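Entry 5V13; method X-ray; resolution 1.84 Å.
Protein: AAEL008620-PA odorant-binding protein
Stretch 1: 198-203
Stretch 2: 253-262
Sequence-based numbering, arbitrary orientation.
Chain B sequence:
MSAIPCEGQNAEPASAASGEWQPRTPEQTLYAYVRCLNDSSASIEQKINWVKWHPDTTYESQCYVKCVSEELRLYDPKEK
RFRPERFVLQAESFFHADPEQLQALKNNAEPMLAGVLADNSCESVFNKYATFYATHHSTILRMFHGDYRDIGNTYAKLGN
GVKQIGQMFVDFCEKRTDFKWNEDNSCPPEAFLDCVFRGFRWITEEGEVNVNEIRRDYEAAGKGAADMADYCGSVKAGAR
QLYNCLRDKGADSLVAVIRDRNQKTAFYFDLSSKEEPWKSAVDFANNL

Stretch 1 (198-203) RGFRWI
Stretch 2 (253-262) SLVAVIRDRN

Stretch 2 is helical throughout, from Ser253 to Asn262, and the helix runs on at both ends. Its phi/psi values stay near -62/-44. Regular i to i+4 bonds hold it, for example Arg261 N to Val257 O at 2.9 Å and Asn262 N to Ile258 O at 2.8 Å. Stretch 1 enters as the last part of a helix, with Arg198 at -71/-34 and Gly199 at -65/-39. Phe200 follows at -74/-10. Arg201 then leaves helical geometry with positive phi, 59/26. Trp202 returns to -71/-31, and Ile203 is extended at -114/127. The closest CA atoms across the stretches are those of Phe200 and Arg261, 7.6 Å apart. The contacts run in opposite order: Phe200 meets Ile258, Arg261 and Asn262, while Trp202 also reaches back to Leu254 and Val257.

Arg261 points toward stretch 1 with chi angles t, p, t and -79°. Arg261 NH1 donates to Phe200 O at 3.0 Å. Arg261 NH2 adds a weak bond to the same Phe200 O at 3.3 Å. A positive guanidinium thus meets a carbonyl at the point where the chain turns. One guanidinium face lies over Phe200 CA. Lower in the same side chain, Arg261 CG sits 3.6 Å from the centroid of the Phe200 ring, 4° off the normal, a CH-pi contact over the face.

Phe200 is m with chi2 3°. Its ring also reaches the helix backbone: Phe200 CZ lies 3.7 Å from Ile258 O and 3.8 Å from Asn262 N. Phe200 CE2 meets Ile258 CG2 at 4.0 Å.

Trp202 is m with chi2 8°, its CB toward the helix. The Trp202 indole edge meets Val257 (t), with CZ2 3.8 Å from CG1, and Leu254 (t, p), with CZ3 4.1 Å from CD1. Trp202 CH2 lies 4.1 Å from Ile258 CG1 (m, t). Hydrocarbon meets hydrocarbon here, so these buried contacts are van der Waals packing. The indole NE1 is hydrogen-bonded elsewhere in the structure.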

ATOM      1  N   ARG B 198     -10.999  19.230   3.516  1.00 12.63           N
ATOM      2  CA  ARG B 198     -10.218  18.993   4.727  1.00 14.79           C
ATOM      3  C   ARG B 198      -8.807  18.520   4.409  1.00 14.12           C
ATOM      4  O   ARG B 198      -7.871  18.846   5.146  1.00 18.87           O
ATOM      5  CB  ARG B 198     -10.919  17.981   5.640  1.00 20.54           C
ATOM      6  CG  ARG B 198     -12.158  18.548   6.299  1.00 16.54           C
ATOM      7  CD  ARG B 198     -12.852  17.554   7.216  1.00 19.35           C
ATOM      8  NE  ARG B 198     -14.048  18.156   7.813  1.00 21.32           N
ATOM      9  CZ  ARG B 198     -14.093  18.650   9.048  1.00 26.57           C
ATOM     10  NH1 ARG B 198     -13.021  18.589   9.839  1.00 25.69           N
ATOM     11  NH2 ARG B 198     -15.218  19.180   9.505  1.00 29.13           N
ATOM     12  N   GLY B 199      -8.632  17.746   3.332  1.00 15.50           N
ATOM     13  CA  GLY B 199      -7.289  17.385   2.905  1.00 14.48           C
ATOM     14  C   GLY B 199      -6.482  18.586   2.441  1.00 19.07           C
ATOM     15  O   GLY B 199      -5.279  18.678   2.708  1.00 13.97           O
ATOM     16  N   PHE B 200      -7.129  19.516   1.727  1.00 11.51           N
ATOM     17  CA  PHE B 200      -6.500  20.767   1.312  1.00 13.05           C
ATOM     18  C   PHE B 200      -6.325  21.747   2.475  1.00 16.71           C
ATOM     19  O   PHE B 200      -5.661  22.778   2.300  1.00 16.19           O
ATOM     20  CB  PHE B 200      -7.339  21.455   0.212  1.00 14.71           C
ATOM     21  CG  PHE B 200      -7.307  20.759  -1.150  1.00 15.45           C
ATOM     22  CD1 PHE B 200      -6.614  19.570  -1.339  1.00 13.43           C
ATOM     23  CD2 PHE B 200      -7.974  21.326  -2.246  1.00 17.65           C
ATOM     24  CE1 PHE B 200      -6.583  18.937  -2.597  1.00 15.66           C
ATOM     25  CE2 PHE B 200      -7.958  20.705  -3.510  1.00 18.26           C
ATOM     26  CZ  PHE B 200      -7.261  19.509  -3.686  1.00 18.04           C
ATOM     27  N   ARG B 201      -6.928  21.462   3.634  1.00 12.96           N
ATOM     28  CA  ARG B 201      -7.035  22.410   4.754  1.00 11.77           C
ATOM     29  C   ARG B 201      -7.769  23.693   4.361  1.00 17.11           C
ATOM     30  O   ARG B 201      -7.564  24.751   4.974  1.00 18.86           O
ATOM     31  CB  ARG B 201      -5.662  22.734   5.361  1.00 11.77           C
ATOM     32  CG  ARG B 201      -5.141  21.682   6.368  1.00 11.58           C
ATOM     33  CD  ARG B 201      -4.792  20.332   5.692  1.00 13.86           C
ATOM     34  NE  ARG B 201      -4.130  19.387   6.609  1.00 14.63           N
ATOM     35  CZ  ARG B 201      -3.747  18.151   6.279  1.00 19.39           C
ATOM     36  NH1 ARG B 201      -3.946  17.683   5.039  1.00 10.53           N
ATOM     37  NH2 ARG B 201      -3.151  17.379   7.186  1.00 18.16           N
ATOM     38  N   TRP B 202      -8.644  23.614   3.349  1.00 14.01           N
ATOM     39  CA  TRP B 202      -9.604  24.694   3.111  1.00 18.75           C
ATOM     40  C   TRP B 202     -10.679  24.717   4.194  1.00 17.54           C
ATOM     41  O   TRP B 202     -11.212  25.783   4.522  1.00 19.42           O
ATOM     42  CB  TRP B 202     -10.270  24.546   1.739  1.00 16.75           C
ATOM     43  CG  TRP B 202      -9.390  24.792   0.566  1.00 17.63           C
ATOM     44  CD1 TRP B 202      -8.045  24.985   0.575  1.00 16.39           C
ATOM     45  CD2 TRP B 202      -9.802  24.898  -0.805  1.00 18.00           C
ATOM     46  NE1 TRP B 202      -7.587  25.182  -0.701  1.00 17.07           N
ATOM     47  CE2 TRP B 202      -8.645  25.145  -1.569  1.00 14.90           C
ATOM     48  CE3 TRP B 202     -11.036  24.801  -1.459  1.00 19.49           C
ATOM     49  CZ2 TRP B 202      -8.679  25.298  -2.953  1.00 19.53           C
ATOM     50  CZ3 TRP B 202     -11.070  24.955  -2.846  1.00 19.21           C
ATOM     51  CH2 TRP B 202      -9.902  25.208  -3.573  1.00 20.80           C
ATOM     52  N   ILE B 203     -11.015  23.554   4.739  1.00 17.22           N
ATOM     53  CA  ILE B 203     -11.850  23.425   5.929  1.00 21.04           C
ATOM     54  C   ILE B 203     -10.979  22.831   7.025  1.00 22.62           C
ATOM     55  O   ILE B 203     -10.325  21.803   6.811  1.00 18.60           O
ATOM     56  CB  ILE B 203     -13.088  22.550   5.669  1.00 21.58           C
ATOM     57  CG1 ILE B 203     -14.045  23.274   4.720  1.00 24.09           C
ATOM     58  CG2 ILE B 203     -13.793  22.193   7.000  1.00 19.08           C
ATOM     59  CD1 ILE B 203     -15.294  22.475   4.369  1.00 26.42           C
ATOM     60  N   SER B 253     -12.625  28.301 -13.003  1.00 23.50           N
ATOM     61  CA  SER B 253     -11.524  28.649 -12.107  1.00 28.76           C
ATOM     62  C   SER B 253     -11.445  27.694 -10.924  1.00 29.45           C
ATOM     63  O   SER B 253     -10.348  27.265 -10.537  1.00 24.47           O
ATOM     64  CB  SER B 253     -11.664  30.088 -11.611  1.00 31.18           C
ATOM     65  OG  SER B 253     -11.442  31.008 -12.662  1.00 35.62           O
ATOM     66  N   LEU B 254     -12.592  27.351 -10.329  1.00 28.77           N
ATOM     67  CA  LEU B 254     -12.568  26.441  -9.185  1.00 20.64           C
ATOM     68  C   LEU B 254     -12.006  25.076  -9.572  1.00 18.92           C
ATOM     69  O   LEU B 254     -11.209  24.496  -8.828  1.00 19.62           O
ATOM     70  CB  LEU B 254     -13.965  26.294  -8.583  1.00 24.14           C
ATOM     71  CG  LEU B 254     -14.095  25.271  -7.452  1.00 21.81           C
ATOM     72  CD1 LEU B 254     -13.121  25.594  -6.306  1.00 16.79           C
ATOM     73  CD2 LEU B 254     -15.546  25.223  -6.950  1.00 21.29           C
ATOM     74  N   VAL B 255     -12.400  24.544 -10.735  1.00 17.88           N
ATOM     75  CA  VAL B 255     -11.833  23.266 -11.163  1.00 23.47           C
ATOM     76  C   VAL B 255     -10.326  23.394 -11.343  1.00 21.13           C
ATOM     77  O   VAL B 255      -9.555  22.526 -10.908  1.00 21.71           O
ATOM     78  CB  VAL B 255     -12.518  22.766 -12.447  1.00 22.09           C
ATOM     79  CG1 VAL B 255     -11.754  21.585 -13.029  1.00 23.17           C
ATOM     80  CG2 VAL B 255     -13.950  22.335 -12.158  1.00 27.00           C
ATOM     81  N   ALA B 256      -9.881  24.495 -11.953  1.00 22.92           N
ATOM     82  CA  ALA B 256      -8.454  24.697 -12.184  1.00 20.44           C
ATOM     83  C   ALA B 256      -7.678  24.733 -10.875  1.00 24.69           C
ATOM     84  O   ALA B 256      -6.612  24.112 -10.762  1.00 20.67           O
ATOM     85  CB  ALA B 256      -8.231  25.986 -12.976  1.00 22.96           C
ATOM     86  N   VAL B 257      -8.195  25.449  -9.869  1.00 17.81           N
ATOM     87  CA  VAL B 257      -7.488  25.559  -8.598  1.00 18.76           C
ATOM     88  C   VAL B 257      -7.403  24.202  -7.912  1.00 17.73           C
ATOM     89  O   VAL B 257      -6.339  23.816  -7.413  1.00 19.90           O
ATOM     90  CB  VAL B 257      -8.156  26.605  -7.683  1.00 17.79           C
ATOM     91  CG1 VAL B 257      -7.511  26.571  -6.298  1.00 19.72           C
ATOM     92  CG2 VAL B 257      -8.070  28.007  -8.287  1.00 19.62           C
ATOM     93  N   ILE B 258      -8.520  23.462  -7.869  1.00 14.81           N
ATOM     94  CA  ILE B 258      -8.523  22.144  -7.240  1.00 13.93           C
ATOM     95  C   ILE B 258      -7.511  21.227  -7.916  1.00 17.96           C
ATOM     96  O   ILE B 258      -6.773  20.492  -7.246  1.00 18.09           O
ATOM     97  CB  ILE B 258      -9.944  21.541  -7.269  1.00 20.61           C
ATOM     98  CG1 ILE B 258     -10.870  22.334  -6.336  1.00 18.97           C
ATOM     99  CG2 ILE B 258      -9.921  20.049  -6.900  1.00 19.73           C
ATOM    100  CD1 ILE B 258     -12.333  21.879  -6.361  1.00 20.58           C
ATOM    101  N   ARG B 259      -7.457  21.259  -9.246  1.00 18.92           N
ATOM    102  CA  ARG B 259      -6.504  20.428  -9.978  1.00 21.22           C
ATOM    103  C   ARG B 259      -5.072  20.814  -9.642  1.00 20.48           C
ATOM    104  O   ARG B 259      -4.224  19.946  -9.413  1.00 14.52           O
ATOM    105  CB  ARG B 259      -6.738  20.550 -11.483  1.00 18.83           C
ATOM    106  CG  ARG B 259      -7.599  19.444 -12.085  1.00 32.57           C
ATOM    107  CD  ARG B 259      -7.486  19.375 -13.625  1.00 38.91           C
ATOM    108  NE  ARG B 259      -6.227  18.781 -14.085  1.00 47.61           N
ATOM    109  CZ  ARG B 259      -6.015  17.471 -14.240  1.00 45.98           C
ATOM    110  NH1 ARG B 259      -6.978  16.594 -13.969  1.00 41.00           N
ATOM    111  NH2 ARG B 259      -4.829  17.037 -14.661  1.00 38.71           N
ATOM    112  N   ASP B 260      -4.793  22.118  -9.602  1.00 19.62           N
ATOM    113  CA  ASP B 260      -3.447  22.603  -9.315  1.00 15.15           C
ATOM    114  C   ASP B 260      -2.994  22.202  -7.916  1.00 19.78           C
ATOM    115  O   ASP B 260      -1.881  21.688  -7.741  1.00 17.07           O
ATOM    116  CB  ASP B 260      -3.407  24.122  -9.478  1.00 18.18           C
ATOM    117  CG  ASP B 260      -2.000  24.672  -9.416  1.00 32.25           C
ATOM    118  OD1 ASP B 260      -1.245  24.430 -10.371  1.00 39.73           O
ATOM    119  OD2 ASP B 260      -1.650  25.332  -8.418  1.00 34.97           O
ATOM    120  N   ARG B 261      -3.844  22.434  -6.902  1.00 13.38           N
ATOM    121  CA  ARG B 261      -3.494  22.027  -5.540  1.00 14.35           C
ATOM    122  C   ARG B 261      -3.364  20.515  -5.448  1.00 19.01           C
ATOM    123  O   ARG B 261      -2.447  20.003  -4.794  1.00 20.17           O
ATOM    124  CB  ARG B 261      -4.548  22.534  -4.535  1.00 13.92           C
ATOM    125  CG  ARG B 261      -4.331  22.099  -3.073  1.00 17.65           C
ATOM    126  CD  ARG B 261      -2.949  22.524  -2.525  1.00 13.37           C
ATOM    127  NE  ARG B 261      -2.640  21.921  -1.229  1.00 13.64           N
ATOM    128  CZ  ARG B 261      -3.119  22.351  -0.065  1.00 20.82           C
ATOM    129  NH1 ARG B 261      -3.951  23.381  -0.039  1.00 19.80           N
ATOM    130  NH2 ARG B 261      -2.791  21.734   1.071  1.00 21.87           N
ATOM    131  N   ASN B 262      -4.281  19.789  -6.099  1.00 16.11           N
ATOM    132  CA  ASN B 262      -4.296  18.332  -6.023  1.00 15.97           C
ATOM    133  C   ASN B 262      -2.941  17.746  -6.379  1.00 12.34           C
ATOM    134  O   ASN B 262      -2.468  16.821  -5.708  1.00 15.26           O
ATOM    135  CB  ASN B 262      -5.362  17.762  -6.957  1.00 11.97           C
ATOM    136  CG  ASN B 262      -5.604  16.287  -6.723  1.00 17.67           C
ATOM    137  OD1 ASN B 262      -5.668  15.828  -5.585  1.00 14.18           O
ATOM    138  ND2 ASN B 262      -5.744  15.537  -7.803  1.00 15.15           N
TER